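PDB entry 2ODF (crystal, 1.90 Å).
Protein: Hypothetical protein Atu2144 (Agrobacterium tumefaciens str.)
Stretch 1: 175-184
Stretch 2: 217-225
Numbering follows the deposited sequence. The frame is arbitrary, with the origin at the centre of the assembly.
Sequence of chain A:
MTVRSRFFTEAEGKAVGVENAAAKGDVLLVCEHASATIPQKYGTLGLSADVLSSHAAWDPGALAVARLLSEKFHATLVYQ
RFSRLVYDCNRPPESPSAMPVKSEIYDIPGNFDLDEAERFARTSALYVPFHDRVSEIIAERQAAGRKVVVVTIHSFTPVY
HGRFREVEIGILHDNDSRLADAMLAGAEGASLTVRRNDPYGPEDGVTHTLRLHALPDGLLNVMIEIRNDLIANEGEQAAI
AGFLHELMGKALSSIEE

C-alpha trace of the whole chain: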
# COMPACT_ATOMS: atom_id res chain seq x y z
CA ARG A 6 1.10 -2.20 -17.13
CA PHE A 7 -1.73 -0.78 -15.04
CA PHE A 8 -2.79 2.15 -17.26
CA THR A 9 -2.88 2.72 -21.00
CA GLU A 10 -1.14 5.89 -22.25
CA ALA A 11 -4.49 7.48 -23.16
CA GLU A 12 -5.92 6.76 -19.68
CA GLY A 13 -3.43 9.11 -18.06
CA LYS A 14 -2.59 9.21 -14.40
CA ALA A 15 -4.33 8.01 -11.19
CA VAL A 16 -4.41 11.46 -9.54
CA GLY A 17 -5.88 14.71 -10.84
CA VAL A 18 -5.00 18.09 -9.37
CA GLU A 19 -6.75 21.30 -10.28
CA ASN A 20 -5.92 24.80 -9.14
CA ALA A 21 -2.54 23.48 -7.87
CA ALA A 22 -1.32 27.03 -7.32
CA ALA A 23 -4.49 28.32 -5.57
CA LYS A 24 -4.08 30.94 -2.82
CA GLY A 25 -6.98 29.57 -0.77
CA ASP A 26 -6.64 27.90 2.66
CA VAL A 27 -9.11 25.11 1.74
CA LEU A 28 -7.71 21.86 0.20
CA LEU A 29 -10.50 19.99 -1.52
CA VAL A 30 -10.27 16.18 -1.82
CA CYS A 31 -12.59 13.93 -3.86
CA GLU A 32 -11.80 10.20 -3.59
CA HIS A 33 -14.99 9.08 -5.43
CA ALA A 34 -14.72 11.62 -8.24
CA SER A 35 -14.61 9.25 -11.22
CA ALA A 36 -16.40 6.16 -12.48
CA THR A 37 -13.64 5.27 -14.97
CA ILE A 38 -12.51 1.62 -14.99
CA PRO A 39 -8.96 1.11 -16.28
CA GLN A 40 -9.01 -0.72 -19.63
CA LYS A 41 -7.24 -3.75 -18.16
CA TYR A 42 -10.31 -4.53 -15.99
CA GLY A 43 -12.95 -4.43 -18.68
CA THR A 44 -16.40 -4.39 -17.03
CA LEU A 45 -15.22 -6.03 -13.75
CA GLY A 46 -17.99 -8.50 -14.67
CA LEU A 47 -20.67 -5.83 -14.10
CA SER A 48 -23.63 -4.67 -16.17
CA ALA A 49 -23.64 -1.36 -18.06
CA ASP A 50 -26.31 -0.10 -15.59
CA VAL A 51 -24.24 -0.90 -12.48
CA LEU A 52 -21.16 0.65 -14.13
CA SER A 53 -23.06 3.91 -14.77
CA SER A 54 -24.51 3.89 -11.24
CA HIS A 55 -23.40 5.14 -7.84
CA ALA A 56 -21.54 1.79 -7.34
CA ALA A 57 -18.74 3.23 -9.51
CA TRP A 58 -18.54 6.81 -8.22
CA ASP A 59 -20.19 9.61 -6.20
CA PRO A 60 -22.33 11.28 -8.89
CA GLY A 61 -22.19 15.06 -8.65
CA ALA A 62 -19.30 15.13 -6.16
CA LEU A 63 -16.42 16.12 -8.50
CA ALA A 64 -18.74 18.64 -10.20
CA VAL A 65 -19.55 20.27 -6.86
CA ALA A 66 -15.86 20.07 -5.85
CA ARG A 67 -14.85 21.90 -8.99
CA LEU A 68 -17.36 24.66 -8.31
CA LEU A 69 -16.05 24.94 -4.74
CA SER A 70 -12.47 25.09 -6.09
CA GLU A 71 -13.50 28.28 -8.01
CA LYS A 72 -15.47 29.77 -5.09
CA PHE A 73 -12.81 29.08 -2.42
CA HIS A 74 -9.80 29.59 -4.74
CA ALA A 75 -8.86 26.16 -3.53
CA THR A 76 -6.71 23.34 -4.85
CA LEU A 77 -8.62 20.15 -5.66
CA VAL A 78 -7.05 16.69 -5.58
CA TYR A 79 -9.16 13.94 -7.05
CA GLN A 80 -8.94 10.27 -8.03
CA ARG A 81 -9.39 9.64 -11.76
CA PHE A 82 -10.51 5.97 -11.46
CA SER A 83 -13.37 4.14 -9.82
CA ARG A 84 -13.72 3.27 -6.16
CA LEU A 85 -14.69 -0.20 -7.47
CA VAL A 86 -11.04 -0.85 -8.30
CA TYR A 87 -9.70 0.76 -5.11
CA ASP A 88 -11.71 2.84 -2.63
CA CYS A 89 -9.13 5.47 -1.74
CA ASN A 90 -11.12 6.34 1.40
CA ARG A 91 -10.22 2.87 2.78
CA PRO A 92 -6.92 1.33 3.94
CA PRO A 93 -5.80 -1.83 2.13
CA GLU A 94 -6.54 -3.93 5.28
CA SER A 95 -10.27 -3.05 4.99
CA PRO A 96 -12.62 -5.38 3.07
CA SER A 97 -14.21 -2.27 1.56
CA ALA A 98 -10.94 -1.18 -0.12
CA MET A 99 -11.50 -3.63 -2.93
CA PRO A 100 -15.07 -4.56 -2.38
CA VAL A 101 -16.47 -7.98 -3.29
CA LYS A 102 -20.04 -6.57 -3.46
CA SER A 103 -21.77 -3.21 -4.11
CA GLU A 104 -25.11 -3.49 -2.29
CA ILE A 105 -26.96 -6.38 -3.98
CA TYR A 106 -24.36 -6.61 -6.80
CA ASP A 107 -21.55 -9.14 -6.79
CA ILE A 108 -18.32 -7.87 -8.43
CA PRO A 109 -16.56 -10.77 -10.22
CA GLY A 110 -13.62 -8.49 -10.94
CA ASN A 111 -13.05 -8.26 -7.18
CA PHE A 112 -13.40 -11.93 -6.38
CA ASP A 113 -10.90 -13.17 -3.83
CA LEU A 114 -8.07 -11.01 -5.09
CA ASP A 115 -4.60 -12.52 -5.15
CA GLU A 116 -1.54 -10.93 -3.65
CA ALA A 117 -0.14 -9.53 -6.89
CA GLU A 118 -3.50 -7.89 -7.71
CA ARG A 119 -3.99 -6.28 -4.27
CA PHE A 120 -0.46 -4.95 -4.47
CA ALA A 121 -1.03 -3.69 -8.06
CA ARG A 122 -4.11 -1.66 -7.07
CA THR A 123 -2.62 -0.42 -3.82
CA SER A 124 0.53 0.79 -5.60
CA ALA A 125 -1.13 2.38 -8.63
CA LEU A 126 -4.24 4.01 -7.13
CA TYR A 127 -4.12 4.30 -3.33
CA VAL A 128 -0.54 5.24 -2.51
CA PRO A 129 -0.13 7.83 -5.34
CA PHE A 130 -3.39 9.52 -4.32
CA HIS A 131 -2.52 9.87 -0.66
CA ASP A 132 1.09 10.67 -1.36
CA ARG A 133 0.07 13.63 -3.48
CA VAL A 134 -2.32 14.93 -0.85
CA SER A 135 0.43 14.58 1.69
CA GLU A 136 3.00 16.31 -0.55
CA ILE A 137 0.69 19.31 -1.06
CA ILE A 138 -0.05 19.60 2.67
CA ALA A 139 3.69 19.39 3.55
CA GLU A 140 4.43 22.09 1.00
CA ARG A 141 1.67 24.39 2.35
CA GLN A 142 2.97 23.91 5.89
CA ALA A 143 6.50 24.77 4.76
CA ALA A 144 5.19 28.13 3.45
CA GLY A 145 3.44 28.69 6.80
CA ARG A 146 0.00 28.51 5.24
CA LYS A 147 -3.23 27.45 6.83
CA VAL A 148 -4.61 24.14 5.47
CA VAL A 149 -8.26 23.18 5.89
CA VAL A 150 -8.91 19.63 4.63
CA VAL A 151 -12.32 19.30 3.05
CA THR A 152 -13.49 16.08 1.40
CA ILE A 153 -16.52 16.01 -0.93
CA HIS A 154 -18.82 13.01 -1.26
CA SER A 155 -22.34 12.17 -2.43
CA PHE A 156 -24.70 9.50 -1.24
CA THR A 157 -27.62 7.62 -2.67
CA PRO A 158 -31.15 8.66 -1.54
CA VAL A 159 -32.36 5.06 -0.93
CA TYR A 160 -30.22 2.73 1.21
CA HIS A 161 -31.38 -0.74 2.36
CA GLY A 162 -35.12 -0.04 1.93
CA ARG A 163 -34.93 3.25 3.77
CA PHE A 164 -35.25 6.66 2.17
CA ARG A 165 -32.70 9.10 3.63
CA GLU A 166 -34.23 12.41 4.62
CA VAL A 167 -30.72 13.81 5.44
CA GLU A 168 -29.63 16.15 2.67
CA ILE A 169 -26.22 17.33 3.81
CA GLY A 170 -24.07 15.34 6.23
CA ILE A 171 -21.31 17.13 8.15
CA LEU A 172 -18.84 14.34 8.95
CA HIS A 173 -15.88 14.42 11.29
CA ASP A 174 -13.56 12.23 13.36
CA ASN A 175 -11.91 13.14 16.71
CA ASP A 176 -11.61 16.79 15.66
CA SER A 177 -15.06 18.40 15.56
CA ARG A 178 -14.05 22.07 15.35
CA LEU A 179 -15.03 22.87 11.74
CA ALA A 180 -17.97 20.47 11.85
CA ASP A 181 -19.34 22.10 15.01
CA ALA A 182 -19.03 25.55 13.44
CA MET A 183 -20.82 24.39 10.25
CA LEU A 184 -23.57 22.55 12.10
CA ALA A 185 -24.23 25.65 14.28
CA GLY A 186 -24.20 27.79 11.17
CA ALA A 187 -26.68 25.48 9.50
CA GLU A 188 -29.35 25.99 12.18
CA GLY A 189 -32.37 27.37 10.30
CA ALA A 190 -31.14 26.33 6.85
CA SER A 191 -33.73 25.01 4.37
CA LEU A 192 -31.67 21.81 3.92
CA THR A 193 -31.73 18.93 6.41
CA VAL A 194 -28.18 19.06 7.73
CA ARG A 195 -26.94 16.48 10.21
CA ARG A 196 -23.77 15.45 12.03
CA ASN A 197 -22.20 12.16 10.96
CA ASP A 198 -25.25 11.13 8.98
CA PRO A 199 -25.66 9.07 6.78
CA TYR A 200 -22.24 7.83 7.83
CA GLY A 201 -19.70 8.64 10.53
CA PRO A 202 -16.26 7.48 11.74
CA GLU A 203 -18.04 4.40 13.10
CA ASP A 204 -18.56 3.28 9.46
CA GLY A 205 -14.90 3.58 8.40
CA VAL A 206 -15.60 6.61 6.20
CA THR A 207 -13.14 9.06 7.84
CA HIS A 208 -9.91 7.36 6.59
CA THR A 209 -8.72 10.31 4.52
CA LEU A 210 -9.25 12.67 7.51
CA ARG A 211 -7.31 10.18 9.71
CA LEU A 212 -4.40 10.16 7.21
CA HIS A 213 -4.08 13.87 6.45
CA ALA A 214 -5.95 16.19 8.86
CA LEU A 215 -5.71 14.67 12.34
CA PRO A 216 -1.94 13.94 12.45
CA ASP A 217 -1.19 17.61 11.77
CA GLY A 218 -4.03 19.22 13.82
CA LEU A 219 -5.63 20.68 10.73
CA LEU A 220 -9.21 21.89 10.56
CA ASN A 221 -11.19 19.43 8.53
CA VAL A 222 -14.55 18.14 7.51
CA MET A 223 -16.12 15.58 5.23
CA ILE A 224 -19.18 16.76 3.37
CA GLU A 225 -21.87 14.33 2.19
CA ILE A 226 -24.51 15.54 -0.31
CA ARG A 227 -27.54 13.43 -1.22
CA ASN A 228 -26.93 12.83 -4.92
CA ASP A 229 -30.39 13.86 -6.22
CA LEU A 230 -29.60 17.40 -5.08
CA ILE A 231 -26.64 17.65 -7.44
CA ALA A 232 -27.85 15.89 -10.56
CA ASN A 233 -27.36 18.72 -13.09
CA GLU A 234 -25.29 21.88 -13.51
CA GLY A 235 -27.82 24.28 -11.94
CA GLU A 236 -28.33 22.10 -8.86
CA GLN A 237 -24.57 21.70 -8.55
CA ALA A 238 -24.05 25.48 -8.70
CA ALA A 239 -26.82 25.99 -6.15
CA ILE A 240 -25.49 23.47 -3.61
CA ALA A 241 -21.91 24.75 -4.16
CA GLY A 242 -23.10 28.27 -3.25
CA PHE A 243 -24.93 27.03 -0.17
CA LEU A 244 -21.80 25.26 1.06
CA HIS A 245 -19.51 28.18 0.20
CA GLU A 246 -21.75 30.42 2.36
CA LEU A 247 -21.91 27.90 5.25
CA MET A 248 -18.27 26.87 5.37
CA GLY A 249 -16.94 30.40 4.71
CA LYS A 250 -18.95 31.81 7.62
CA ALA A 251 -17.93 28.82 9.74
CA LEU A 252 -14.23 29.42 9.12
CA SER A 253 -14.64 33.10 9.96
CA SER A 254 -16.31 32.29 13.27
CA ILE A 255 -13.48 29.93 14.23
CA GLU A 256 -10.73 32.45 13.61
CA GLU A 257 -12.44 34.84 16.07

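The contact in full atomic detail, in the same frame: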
# COMPACT_ATOMS: atom_id res chain seq x y z
N ASN A 175 -12.16 12.67 15.34
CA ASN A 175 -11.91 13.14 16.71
C ASN A 175 -11.67 14.65 16.83
O ASN A 175 -11.50 15.17 17.96
CB ASN A 175 -10.78 12.32 17.38
CG ASN A 175 -9.37 12.51 16.74
OD1 ASN A 175 -9.04 13.58 16.16
ND2 ASN A 175 -8.52 11.48 16.89
N ASP A 176 -11.64 15.35 15.70
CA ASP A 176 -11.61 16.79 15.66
C ASP A 176 -12.92 17.32 15.10
O ASP A 176 -13.17 17.23 13.88
CB ASP A 176 -10.43 17.24 14.81
CG ASP A 176 -10.38 18.74 14.62
OD1 ASP A 176 -11.14 19.52 15.25
OD2 ASP A 176 -9.53 19.15 13.81
N SER A 177 -13.73 17.90 15.97
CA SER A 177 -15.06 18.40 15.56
C SER A 177 -15.15 19.90 15.30
O SER A 177 -16.26 20.42 15.15
CB SER A 177 -16.09 18.04 16.65
OG SER A 177 -15.80 18.77 17.84
N ARG A 178 -14.03 20.61 15.28
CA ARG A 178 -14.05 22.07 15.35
C ARG A 178 -14.79 22.67 14.14
O ARG A 178 -15.73 23.44 14.30
CB ARG A 178 -12.64 22.66 15.44
CG ARG A 178 -11.88 22.37 16.74
CD ARG A 178 -10.41 22.83 16.64
NE ARG A 178 -9.67 22.03 15.65
CZ ARG A 178 -8.51 22.36 15.11
NH1 ARG A 178 -7.91 23.50 15.43
NH2 ARG A 178 -7.95 21.57 14.21
N LEU A 179 -14.35 22.35 12.94
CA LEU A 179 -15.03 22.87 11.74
C LEU A 179 -16.45 22.35 11.64
O LEU A 179 -17.37 23.11 11.33
CB LEU A 179 -14.25 22.55 10.47
CG LEU A 179 -14.82 23.12 9.14
CD1 LEU A 179 -15.20 24.59 9.22
CD2 LEU A 179 -13.80 22.87 7.99
N ALA A 180 -16.65 21.07 11.92
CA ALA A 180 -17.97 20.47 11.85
C ALA A 180 -18.95 21.20 12.76
O ALA A 180 -20.06 21.52 12.36
CB ALA A 180 -17.91 18.96 12.23
N ASP A 181 -18.53 21.41 14.01
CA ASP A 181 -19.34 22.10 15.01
C ASP A 181 -19.75 23.48 14.52
O ASP A 181 -20.90 23.88 14.66
CB ASP A 181 -18.58 22.27 16.34
CG ASP A 181 -18.41 20.96 17.11
OD1 ASP A 181 -19.10 19.97 16.81
OD2 ASP A 181 -17.55 20.92 18.04
N ALA A 182 -18.78 24.23 13.98
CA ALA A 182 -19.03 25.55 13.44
C ALA A 182 -20.05 25.50 12.29
O ALA A 182 -20.94 26.35 12.22
CB ALA A 182 -17.72 26.18 12.96
N MET A 183 -19.91 24.53 11.39
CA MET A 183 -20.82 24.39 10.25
C MET A 183 -22.22 23.92 10.69
O MET A 183 -23.25 24.41 10.17
CB MET A 183 -20.25 23.40 9.22
CG MET A 183 -19.09 23.95 8.40
SD MET A 183 -18.30 22.84 7.17
CE MET A 183 -19.55 22.89 5.84
N LEU A 184 -22.28 23.02 11.65
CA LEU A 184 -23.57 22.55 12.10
C LEU A 184 -24.33 23.68 12.83
O LEU A 184 -25.54 23.81 12.70
CB LEU A 184 -23.40 21.32 12.99
CG LEU A 184 -23.08 20.09 12.15
CD1 LEU A 184 -22.36 19.01 12.98
CD2 LEU A 184 -24.36 19.54 11.47
N ASP A 217 -1.78 16.30 11.79
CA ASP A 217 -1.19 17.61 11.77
C ASP A 217 -2.08 18.68 12.43
O ASP A 217 -1.78 19.84 12.33
CB ASP A 217 -0.86 18.02 10.32
CG ASP A 217 0.51 17.47 9.83
OD1 ASP A 217 1.47 17.38 10.63
OD2 ASP A 217 0.64 17.17 8.64
N GLY A 218 -3.17 18.28 13.08
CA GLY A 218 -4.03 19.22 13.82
C GLY A 218 -4.82 20.19 12.96
O GLY A 218 -5.24 21.26 13.42
N LEU A 219 -5.03 19.80 11.71
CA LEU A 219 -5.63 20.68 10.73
C LEU A 219 -7.15 20.66 10.84
O LEU A 219 -7.76 19.59 11.07
CB LEU A 219 -5.23 20.20 9.31
CG LEU A 219 -3.76 20.06 8.96
CD1 LEU A 219 -3.58 19.53 7.51
CD2 LEU A 219 -3.00 21.35 9.15
N LEU A 220 -7.77 21.82 10.66
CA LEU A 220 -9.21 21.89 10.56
C LEU A 220 -9.63 21.01 9.39
O LEU A 220 -8.94 20.91 8.36
CB LEU A 220 -9.67 23.34 10.33
CG LEU A 220 -9.50 24.37 11.45
CD1 LEU A 220 -9.80 25.81 10.98
CD2 LEU A 220 -10.39 24.02 12.64
N ASN A 221 -10.77 20.36 9.54
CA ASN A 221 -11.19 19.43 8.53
C ASN A 221 -12.65 19.08 8.63
O ASN A 221 -13.25 19.17 9.67
CB ASN A 221 -10.36 18.15 8.64
CG ASN A 221 -10.53 17.44 9.95
OD1 ASN A 221 -9.94 17.83 10.99
ND2 ASN A 221 -11.32 16.39 9.92
N VAL A 222 -13.20 18.64 7.52
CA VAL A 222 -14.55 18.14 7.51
C VAL A 222 -14.75 17.28 6.27
O VAL A 222 -14.09 17.44 5.25
CB VAL A 222 -15.60 19.32 7.53
CG1 VAL A 222 -15.61 20.06 6.14
CG2 VAL A 222 -16.98 18.83 7.87
N MET A 223 -15.69 16.37 6.36
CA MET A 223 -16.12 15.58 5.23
C MET A 223 -17.56 15.94 4.98
O MET A 223 -18.37 15.92 5.90
CB MET A 223 -15.93 14.10 5.58
CG MET A 223 -16.56 13.07 4.66
SD MET A 223 -16.10 11.35 5.06
CE MET A 223 -17.23 10.59 3.97
N ILE A 224 -17.87 16.32 3.75
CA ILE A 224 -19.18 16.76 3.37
C ILE A 224 -19.85 15.69 2.49
O ILE A 224 -19.31 15.30 1.46
CB ILE A 224 -19.13 18.14 2.59
CG1 ILE A 224 -18.57 19.23 3.47
CG2 ILE A 224 -20.50 18.57 2.13
CD1 ILE A 224 -18.24 20.45 2.76
N GLU A 225 -21.02 15.26 2.91
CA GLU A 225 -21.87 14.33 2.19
C GLU A 225 -23.09 15.08 1.64
O GLU A 225 -23.75 15.79 2.39
CB GLU A 225 -22.34 13.25 3.15
CG GLU A 225 -21.37 12.13 3.37
CD GLU A 225 -21.34 11.12 2.27
OE1 GLU A 225 -21.79 11.41 1.15
OE2 GLU A 225 -20.82 10.03 2.51
O HOH W 1 -14.40 18.95 12.15
O HOH W 2 -5.31 23.80 14.23
O HOH W 3 -11.90 20.58 12.40

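At the apolar centre, Val222 points toward the helix and meets three of its residues: Leu179 CD2 lies 3.8 Å from Val222 CG1, Met183 SD lies 4.0 Å from the same Val222 CG1, and Ala180 CB lies 4.5 Å from Val222 CG2. Leu179 and Met183, one helical turn apart, thus share one methyl group. Met183 also reaches further along the strand, its CE 4.1 Å from Ile224 CD1. Helix 178-184 and the strand that carries Val222 and Ile224 have their axes 7.0 Å apart at closest approach and their N-to-C directions 60° apart. Nearer the start of the helix, water takes over. Water 1 donates to Asp176 O (2.7 Å) and Asn221 O (2.7 Å) and accepts from Ala180 N (3.1 Å); water 3 accepts from Leu179 N and Asn221 N (both 3.1 Å), linking backbone to backbone. At the polar edge, Arg178 NE and NH2 each donate to Asp176, at OD1 and OD2 respectively (both 2.9 Å), in a salt bridge that holds the guanidinium in place. Arg178 N also bonds Asp176 OD1 (3.1 Å). The same NH2 of Arg178 donates to Gly218 O (2.8 Å), near the guanidinium plane, while Leu220 CD2 covers one face, 3.5 Å from Arg178 CZ. Water 2 bridges Arg178 NH1 (2.9 Å) and Gly218 O (2.7 Å).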